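Local coordinates for Cas13d (uncultured Ruminococcus sp, PDB 6IV9), which binds CRISPR RNA as the effector nuclease Cas13d and uses two HEPN domains in guide RNA maturation and target RNA cleavage, at residues V191-N196 and L635-N640; L829-E834 and Y854-C859. The protein carries 2 engineered substitutions. One frame throughout, in Å; residues are numbered along the deposited sequence.

Contact 1 (V191-N196 and L635-N640); sequences VYALNN and LIKYAN
Asn196 meets the segment 635-640 through one amide nitrogen, which serves two backbone carbonyls at once. ND2 of Asn196 donates almost straight to O of Ala639 (2.8 Å, 172° at the hydrogen), with that acceptor lying in the plane of the amide. The second bond runs from Asn196 ND2 to O of Lys637, 3.0 Å away, and reaches it from well above the carbonyl plane. Between these two acceptors in sequence, O of Tyr638 takes the hydroxyl of Tyr192 at 2.7 Å, the oxygen lying at the edge of the Tyr192 ring. Beside these bonds the rings meet: CD2 of Tyr192 comes to 3.6 Å from CD1 of Tyr638, at the edge of the Tyr638 ring. Ala193 fits close beside them, its CB 3.6 Å from CG of Lys637. CG of Asn196 is anti to its backbone N (chi1 -175°), toward the end of helix 630-638; chi2 (50°) then turns ND2 to the carbonyls. An alanine here would probably leave the carbonyls of Lys637 and Ala639 without this shared donor. Further out, a water links Asn196 OD1 with Asn640 ND2, while the Lys637 ammonium bonds O of Phe508 and makes a salt bridge with Glu513, which also takes the Tyr638 hydroxyl. Side chains of helix 168-197 thus bond three successive carbonyls where helix 630-638 ends, a side-chain-to-backbone pairing that ties the two elements together.

Contact 2 (L829-E834 and Y854-C859); sequences LTVVRE and YVMQRC
Val831 spreads its two methyls over neighbouring residues of helix 848-861, a small case of how a branched side chain can fit a helix surface. CG1, anti to the backbone N (chi1 164°), lies 3.9 Å from CG1 of Val855, and the two side chains run obliquely past one another. The other branch faces Met856, whose side chain crosses that of Val831 at about a right angle, with CE 3.6 Å from Val831 CG2. In Met856, bends at chi2 (67°) and chi3 (76°) bring SD and then CE back toward this methyl, which CB also approaches. Val855 also reaches the backbone, its CG1 resting 3.7 Å from O of Val831.

One turn further along, Cys859 is met by Thr830, the first residue of the short helix 830-833, and by Glu834 just past its end. Its SG lies 3.7 Å from CG2 of Thr830 and 3.8 Å from CB of Glu834, with CG of Glu834 also near the sulfur. No hydrogen bond crosses between the segments, so the fit is one of shape and apolar contact.

Leu829, with positive phi, is the C' residue of a Schellman motif that ends helix 816-827, and helix 830-833 starts directly after it. Helix 835-838 extends the same surface, placing Leu835 on Val855 and Tyr838 on Cys859. On another side of helix 848-861, Tyr854 and Arg858 pack against helix 876-882, while Leu829 turns away to helix 168-197.

Contact 1 closes before contact 2 opens along the chain, yet their centres are only 15 Å apart and they touch directly. Helix 830-833 is the shared element: it packs between helix 848-861 and the pair formed by helices 168-197 and 630-638. Leu829 CD2 comes to 3.4 Å from Tyr192 CD2, and Val832 also borders contact 1, so the side of the short helix turned away from contact 2 is used as well. Segments from three well-separated regions of the sequence thereby join in one helical core. Helices 168-197 and 848-861 probably belong to the two HEPN domains, in which case the contacts lie where these domains come together.

Contact 1 (V191-N196 and L635-N640)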
ATOM      1  N   VAL A 191     -13.517  -0.039   4.458  1.00 24.84           N
ATOM      2  CA  VAL A 191     -14.915   0.253   4.866  1.00 27.98           C
ATOM      3  C   VAL A 191     -15.748   0.515   3.608  1.00 28.21           C
ATOM      4  O   VAL A 191     -16.869   0.079   3.551  1.00 24.19           O
ATOM      5  CB  VAL A 191     -14.956   1.443   5.835  1.00 26.03           C
ATOM      6  CG1 VAL A 191     -16.367   1.928   6.062  1.00 32.06           C
ATOM      7  CG2 VAL A 191     -14.291   1.104   7.146  1.00 28.64           C
ATOM      8  N   TYR A 192     -15.197   1.253   2.657  1.00 24.14           N
ATOM      9  CA  TYR A 192     -15.947   1.522   1.413  1.00 22.13           C
ATOM     10  C   TYR A 192     -16.206   0.210   0.675  1.00 21.27           C
ATOM     11  O   TYR A 192     -17.296  -0.010   0.233  1.00 24.64           O
ATOM     12  CB  TYR A 192     -15.174   2.484   0.517  1.00 24.32           C
ATOM     13  CG  TYR A 192     -15.681   2.523  -0.896  1.00 23.15           C
ATOM     14  CD1 TYR A 192     -16.868   3.143  -1.217  1.00 27.46           C
ATOM     15  CD2 TYR A 192     -14.983   1.904  -1.907  1.00 27.12           C
ATOM     16  CE1 TYR A 192     -17.343   3.165  -2.514  1.00 27.67           C
ATOM     17  CE2 TYR A 192     -15.439   1.919  -3.208  1.00 27.08           C
ATOM     18  CZ  TYR A 192     -16.627   2.546  -3.515  1.00 29.10           C
ATOM     19  OH  TYR A 192     -17.045   2.550  -4.804  1.00 28.96           O
ATOM     20  N   ALA A 193     -15.206  -0.648   0.591  1.00 22.29           N
ATOM     21  CA  ALA A 193     -15.365  -1.924  -0.130  1.00 23.26           C
ATOM     22  C   ALA A 193     -16.458  -2.769   0.532  1.00 29.92           C
ATOM     23  O   ALA A 193     -17.272  -3.324  -0.167  1.00 26.34           O
ATOM     24  CB  ALA A 193     -14.061  -2.655  -0.139  1.00 24.95           C
ATOM     25  N   LEU A 194     -16.459  -2.838   1.854  1.00 26.94           N
ATOM     26  CA  LEU A 194     -17.481  -3.644   2.563  1.00 32.04           C
ATOM     27  C   LEU A 194     -18.876  -3.070   2.311  1.00 29.16           C
ATOM     28  O   LEU A 194     -19.758  -3.841   2.043  1.00 34.43           O
ATOM     29  CB  LEU A 194     -17.113  -3.699   4.044  1.00 30.20           C
ATOM     30  CG  LEU A 194     -15.891  -4.560   4.319  1.00 33.08           C
ATOM     31  CD1 LEU A 194     -15.380  -4.352   5.722  1.00 38.32           C
ATOM     32  CD2 LEU A 194     -16.208  -6.014   4.067  1.00 39.09           C
ATOM     33  N   ASN A 195     -19.033  -1.755   2.376  1.00 28.22           N
ATOM     34  CA  ASN A 195     -20.336  -1.117   2.078  1.00 30.36           C
ATOM     35  C   ASN A 195     -20.720  -1.351   0.615  1.00 35.06           C
ATOM     36  O   ASN A 195     -21.874  -1.616   0.342  1.00 32.30           O
ATOM     37  CB  ASN A 195     -20.334   0.373   2.391  1.00 30.41           C
ATOM     38  CG  ASN A 195     -20.589   0.613   3.858  1.00 41.73           C
ATOM     39  OD1 ASN A 195     -21.710   0.508   4.301  1.00 42.01           O
ATOM     40  ND2 ASN A 195     -19.548   0.861   4.619  1.00 37.50           N
ATOM     41  N   ASN A 196     -19.753  -1.233  -0.279  1.00 26.88           N
ATOM     42  CA  ASN A 196     -19.972  -1.383  -1.735  1.00 26.95           C
ATOM     43  C   ASN A 196     -20.443  -2.800  -2.055  1.00 30.07           C
ATOM     44  O   ASN A 196     -21.295  -2.968  -2.895  1.00 28.99           O
ATOM     45  CB  ASN A 196     -18.701  -1.105  -2.519  1.00 26.05           C
ATOM     46  CG  ASN A 196     -18.965  -1.152  -4.001  1.00 28.20           C
ATOM     47  OD1 ASN A 196     -19.878  -0.523  -4.477  1.00 28.40           O
ATOM     48  ND2 ASN A 196     -18.185  -1.921  -4.716  1.00 28.77           N
ATOM     49  N   LEU A 635     -11.957  -4.703  -9.161  1.00 21.48           N
ATOM     50  CA  LEU A 635     -13.055  -3.914  -9.764  1.00 23.79           C
ATOM     51  C   LEU A 635     -14.366  -4.148  -9.016  1.00 22.17           C
ATOM     52  O   LEU A 635     -15.067  -3.221  -8.797  1.00 24.35           O
ATOM     53  CB  LEU A 635     -13.176  -4.296 -11.238  1.00 24.87           C
ATOM     54  CG  LEU A 635     -12.067  -3.754 -12.127  1.00 23.24           C
ATOM     55  CD1 LEU A 635     -12.028  -4.477 -13.457  1.00 24.94           C
ATOM     56  CD2 LEU A 635     -12.245  -2.270 -12.341  1.00 22.71           C
ATOM     57  N   ILE A 636     -14.668  -5.387  -8.689  1.00 23.41           N
ATOM     58  CA  ILE A 636     -15.929  -5.678  -7.963  1.00 24.49           C
ATOM     59  C   ILE A 636     -15.885  -5.060  -6.569  1.00 25.18           C
ATOM     60  O   ILE A 636     -16.872  -4.569  -6.132  1.00 25.85           O
ATOM     61  CB  ILE A 636     -16.194  -7.187  -7.915  1.00 24.90           C
ATOM     62  CG1 ILE A 636     -16.350  -7.755  -9.320  1.00 27.53           C
ATOM     63  CG2 ILE A 636     -17.405  -7.468  -7.061  1.00 28.85           C
ATOM     64  CD1 ILE A 636     -17.398  -7.064 -10.129  1.00 30.75           C
ATOM     65  N   LYS A 637     -14.740  -5.124  -5.919  1.00 24.26           N
ATOM     66  CA  LYS A 637     -14.557  -4.603  -4.549  1.00 26.97           C
ATOM     67  C   LYS A 637     -14.807  -3.091  -4.500  1.00 26.05           C
ATOM     68  O   LYS A 637     -15.503  -2.643  -3.612  1.00 24.23           O
ATOM     69  CB  LYS A 637     -13.086  -4.864  -4.237  1.00 33.85           C
ATOM     70  CG  LYS A 637     -12.611  -4.645  -2.826  1.00 42.98           C
ATOM     71  CD  LYS A 637     -11.278  -5.311  -2.593  1.00 39.68           C
ATOM     72  CE  LYS A 637     -10.086  -4.447  -2.940  1.00 37.08           C
ATOM     73  NZ  LYS A 637      -8.852  -4.888  -2.260  1.00 31.62           N
ATOM     74  N   TYR A 638     -14.242  -2.353  -5.447  1.00 23.11           N
ATOM     75  CA  TYR A 638     -14.316  -0.873  -5.408  1.00 22.95           C
ATOM     76  C   TYR A 638     -15.331  -0.289  -6.386  1.00 26.12           C
ATOM     77  O   TYR A 638     -15.609   0.882  -6.298  1.00 26.16           O
ATOM     78  CB  TYR A 638     -12.931  -0.282  -5.676  1.00 23.06           C
ATOM     79  CG  TYR A 638     -11.966  -0.473  -4.540  1.00 24.51           C
ATOM     80  CD1 TYR A 638     -12.317  -0.146  -3.249  1.00 30.82           C
ATOM     81  CD2 TYR A 638     -10.713  -1.001  -4.744  1.00 26.20           C
ATOM     82  CE1 TYR A 638     -11.449  -0.337  -2.191  1.00 30.49           C
ATOM     83  CE2 TYR A 638      -9.828  -1.185  -3.705  1.00 28.30           C
ATOM     84  CZ  TYR A 638     -10.192  -0.843  -2.424  1.00 27.62           C
ATOM     85  OH  TYR A 638      -9.334  -1.038  -1.402  1.00 29.38           O
ATOM     86  N   ALA A 639     -15.842  -1.089  -7.299  1.00 26.93           N
ATOM     87  CA  ALA A 639     -16.761  -0.529  -8.303  1.00 27.26           C
ATOM     88  C   ALA A 639     -18.011  -1.395  -8.467  1.00 27.47           C
ATOM     89  O   ALA A 639     -18.393  -2.046  -7.542  1.00 32.24           O
ATOM     90  CB  ALA A 639     -16.042  -0.268  -9.595  1.00 30.22           C
ATOM     91  N   ASN A 640     -18.644  -1.298  -9.622  1.00 28.03           N
ATOM     92  CA  ASN A 640     -19.894  -2.020  -9.942  1.00 26.21           C
ATOM     93  C   ASN A 640     -19.714  -2.647 -11.327  1.00 26.49           C
ATOM     94  O   ASN A 640     -19.380  -1.918 -12.224  1.00 26.71           O
ATOM     95  CB  ASN A 640     -21.058  -1.044  -9.865  1.00 29.85           C
ATOM     96  CG  ASN A 640     -22.379  -1.674 -10.222  1.00 35.70           C
ATOM     97  OD1 ASN A 640     -22.723  -1.793 -11.377  1.00 32.85           O
ATOM     98  ND2 ASN A 640     -23.102  -2.097  -9.218  1.00 35.78           N
TER
HETATM   99  O   HOH W   1     -21.442  -1.969  -6.445  1.00 46.58           O

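Contact 2 (L829-E834 and Y854-C859)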
ATOM      1  N   LEU A 829     -15.400   7.593  -1.002  1.00 25.18           N
ATOM      2  CA  LEU A 829     -14.969   7.218  -2.370  1.00 22.74           C
ATOM      3  C   LEU A 829     -16.090   7.496  -3.374  1.00 25.28           C
ATOM      4  O   LEU A 829     -16.255   6.739  -4.284  1.00 25.93           O
ATOM      5  CB  LEU A 829     -14.497   5.765  -2.410  1.00 25.41           C
ATOM      6  CG  LEU A 829     -13.038   5.587  -2.012  1.00 28.02           C
ATOM      7  CD1 LEU A 829     -12.852   5.833  -0.535  1.00 28.81           C
ATOM      8  CD2 LEU A 829     -12.503   4.228  -2.402  1.00 30.53           C
ATOM      9  N   THR A 830     -16.751   8.636  -3.228  1.00 27.49           N
ATOM     10  CA  THR A 830     -17.882   9.033  -4.103  1.00 28.34           C
ATOM     11  C   THR A 830     -17.429   9.152  -5.556  1.00 25.76           C
ATOM     12  O   THR A 830     -18.185   8.822  -6.429  1.00 26.90           O
ATOM     13  CB  THR A 830     -18.504  10.341  -3.624  1.00 27.79           C
ATOM     14  OG1 THR A 830     -18.868  10.108  -2.276  1.00 26.18           O
ATOM     15  CG2 THR A 830     -19.693  10.752  -4.457  1.00 28.83           C
ATOM     16  N   VAL A 831     -16.211   9.602  -5.783  1.00 24.42           N
ATOM     17  CA  VAL A 831     -15.742   9.761  -7.179  1.00 25.11           C
ATOM     18  C   VAL A 831     -15.752   8.390  -7.844  1.00 25.53           C
ATOM     19  O   VAL A 831     -16.128   8.303  -8.977  1.00 26.37           O
ATOM     20  CB  VAL A 831     -14.337  10.375  -7.205  1.00 24.27           C
ATOM     21  CG1 VAL A 831     -13.670  10.190  -8.545  1.00 24.92           C
ATOM     22  CG2 VAL A 831     -14.358  11.833  -6.798  1.00 25.90           C
ATOM     23  N   VAL A 832     -15.250   7.381  -7.155  1.00 25.87           N
ATOM     24  CA  VAL A 832     -15.232   6.014  -7.736  1.00 25.86           C
ATOM     25  C   VAL A 832     -16.660   5.507  -7.871  1.00 28.90           C
ATOM     26  O   VAL A 832     -17.007   4.998  -8.898  1.00 28.62           O
ATOM     27  CB  VAL A 832     -14.360   5.050  -6.926  1.00 28.75           C
ATOM     28  CG1 VAL A 832     -14.394   3.670  -7.540  1.00 30.99           C
ATOM     29  CG2 VAL A 832     -12.948   5.570  -6.866  1.00 29.83           C
ATOM     30  N   ARG A 833     -17.418   5.613  -6.787  1.00 27.62           N
ATOM     31  CA  ARG A 833     -18.925   5.331  -6.938  0.50 32.51           C
ATOM     32  C   ARG A 833     -19.815   5.924  -8.007  1.00 31.27           C
ATOM     33  O   ARG A 833     -20.508   5.185  -8.646  1.00 35.00           O
ATOM     34  CB  ARG A 833     -19.588   5.543  -5.575  0.50 34.07           C
ATOM     35  CG  ARG A 833     -21.014   5.026  -5.524  0.50 39.25           C
ATOM     36  CD  ARG A 833     -21.610   5.138  -4.146  0.50 44.27           C
ATOM     37  NE  ARG A 833     -21.327   3.922  -3.408  0.50 48.19           N
ATOM     38  CZ  ARG A 833     -22.086   2.836  -3.437  0.50 48.65           C
ATOM     39  NH1 ARG A 833     -23.361   2.931  -3.762  0.50 51.96           N
ATOM     40  NH2 ARG A 833     -21.568   1.660  -3.138  0.50 43.34           N
ATOM     41  N   GLU A 834     -19.555   7.188  -8.321  1.00 30.76           N
ATOM     42  CA  GLU A 834     -20.311   8.010  -9.294  1.00 32.05           C
ATOM     43  C   GLU A 834     -19.533   8.210 -10.597  1.00 33.76           C
ATOM     44  O   GLU A 834     -19.942   9.021 -11.374  1.00 32.36           O
ATOM     45  CB  GLU A 834     -20.556   9.363  -8.632  1.00 35.41           C
ATOM     46  CG  GLU A 834     -21.331   9.280  -7.344  1.00 37.33           C
ATOM     47  CD  GLU A 834     -22.749   8.788  -7.519  1.00 53.26           C
ATOM     48  OE1 GLU A 834     -23.418   9.280  -8.413  1.00 64.51           O
ATOM     49  OE2 GLU A 834     -23.173   7.919  -6.761  1.00 63.91           O
ATOM     50  N   TYR A 854     -12.811  16.507 -11.926  1.00 25.12           N
ATOM     51  CA  TYR A 854     -14.057  16.805 -12.663  1.00 25.30           C
ATOM     52  C   TYR A 854     -15.229  16.050 -12.029  1.00 25.20           C
ATOM     53  O   TYR A 854     -16.229  16.634 -11.739  1.00 24.75           O
ATOM     54  CB  TYR A 854     -13.928  16.457 -14.144  1.00 24.98           C
ATOM     55  CG  TYR A 854     -15.238  16.664 -14.848  1.00 27.13           C
ATOM     56  CD1 TYR A 854     -15.647  17.931 -15.208  1.00 32.72           C
ATOM     57  CD2 TYR A 854     -16.107  15.614 -15.077  1.00 28.73           C
ATOM     58  CE1 TYR A 854     -16.871  18.146 -15.804  1.00 31.37           C
ATOM     59  CE2 TYR A 854     -17.337  15.809 -15.671  1.00 29.39           C
ATOM     60  CZ  TYR A 854     -17.717  17.082 -16.036  1.00 31.45           C
ATOM     61  OH  TYR A 854     -18.921  17.294 -16.610  1.00 33.11           O
ATOM     62  N   VAL A 855     -15.059  14.762 -11.787  1.00 23.20           N
ATOM     63  CA  VAL A 855     -16.145  13.950 -11.179  1.00 24.22           C
ATOM     64  C   VAL A 855     -16.452  14.501  -9.789  1.00 25.39           C
ATOM     65  O   VAL A 855     -17.596  14.645  -9.460  1.00 26.49           O
ATOM     66  CB  VAL A 855     -15.767  12.459 -11.127  1.00 25.11           C
ATOM     67  CG1 VAL A 855     -16.800  11.638 -10.393  1.00 27.33           C
ATOM     68  CG2 VAL A 855     -15.498  11.895 -12.504  1.00 27.23           C
ATOM     69  N   MET A 856     -15.424  14.841  -9.031  1.00 25.76           N
ATOM     70  CA  MET A 856     -15.649  15.356  -7.663  1.00 25.45           C
ATOM     71  C   MET A 856     -16.460  16.651  -7.728  1.00 24.26           C
ATOM     72  O   MET A 856     -17.370  16.785  -6.965  1.00 27.84           O
ATOM     73  CB  MET A 856     -14.317  15.651  -6.972  1.00 25.98           C
ATOM     74  CG  MET A 856     -14.482  16.237  -5.600  1.00 27.24           C
ATOM     75  SD  MET A 856     -15.186  15.130  -4.381  1.00 28.56           S
ATOM     76  CE  MET A 856     -13.769  14.097  -4.035  1.00 26.88           C
ATOM     77  N   GLN A 857     -16.105  17.557  -8.625  1.00 24.72           N
ATOM     78  CA  GLN A 857     -16.815  18.854  -8.752  1.00 26.11           C
ATOM     79  C   GLN A 857     -18.270  18.615  -9.168  1.00 28.64           C
ATOM     80  O   GLN A 857     -19.126  19.299  -8.683  1.00 27.92           O
ATOM     81  CB  GLN A 857     -16.010  19.795  -9.643  1.00 27.92           C
ATOM     82  CG  GLN A 857     -14.720  20.234  -8.982  1.00 26.52           C
ATOM     83  CD  GLN A 857     -13.790  21.054  -9.832  1.00 30.33           C
ATOM     84  OE1 GLN A 857     -14.148  21.525 -10.895  1.00 31.00           O
ATOM     85  NE2 GLN A 857     -12.578  21.225  -9.350  1.00 27.56           N
ATOM     86  N   ARG A 858     -18.511  17.669 -10.061  1.00 27.37           N
ATOM     87  CA  ARG A 858     -19.903  17.357 -10.458  1.00 28.47           C
ATOM     88  C   ARG A 858     -20.670  16.828  -9.245  1.00 33.72           C
ATOM     89  O   ARG A 858     -21.803  17.184  -9.083  1.00 30.75           O
ATOM     90  CB  ARG A 858     -19.911  16.361 -11.614  1.00 27.78           C
ATOM     91  CG  ARG A 858     -19.450  16.959 -12.931  1.00 27.73           C
ATOM     92  CD  ARG A 858     -20.387  18.023 -13.464  1.00 31.44           C
ATOM     93  NE  ARG A 858     -21.752  17.556 -13.510  1.00 31.87           N
ATOM     94  CZ  ARG A 858     -22.287  16.914 -14.527  1.00 33.73           C
ATOM     95  NH1 ARG A 858     -21.575  16.639 -15.599  1.00 33.96           N
ATOM     96  NH2 ARG A 858     -23.538  16.530 -14.469  1.00 38.04           N
ATOM     97  N   CYS A 859     -20.045  15.971  -8.444  1.00 28.19           N
ATOM     98  CA  CYS A 859     -20.712  15.424  -7.245  1.00 28.51           C
ATOM     99  C   CYS A 859     -20.996  16.549  -6.250  1.00 29.32           C
ATOM    100  O   CYS A 859     -22.033  16.533  -5.642  1.00 33.01           O
ATOM    101  CB  CYS A 859     -19.839  14.391  -6.547  1.00 30.21           C
ATOM    102  SG  CYS A 859     -19.554  12.864  -7.477  0.87 31.70           S
TER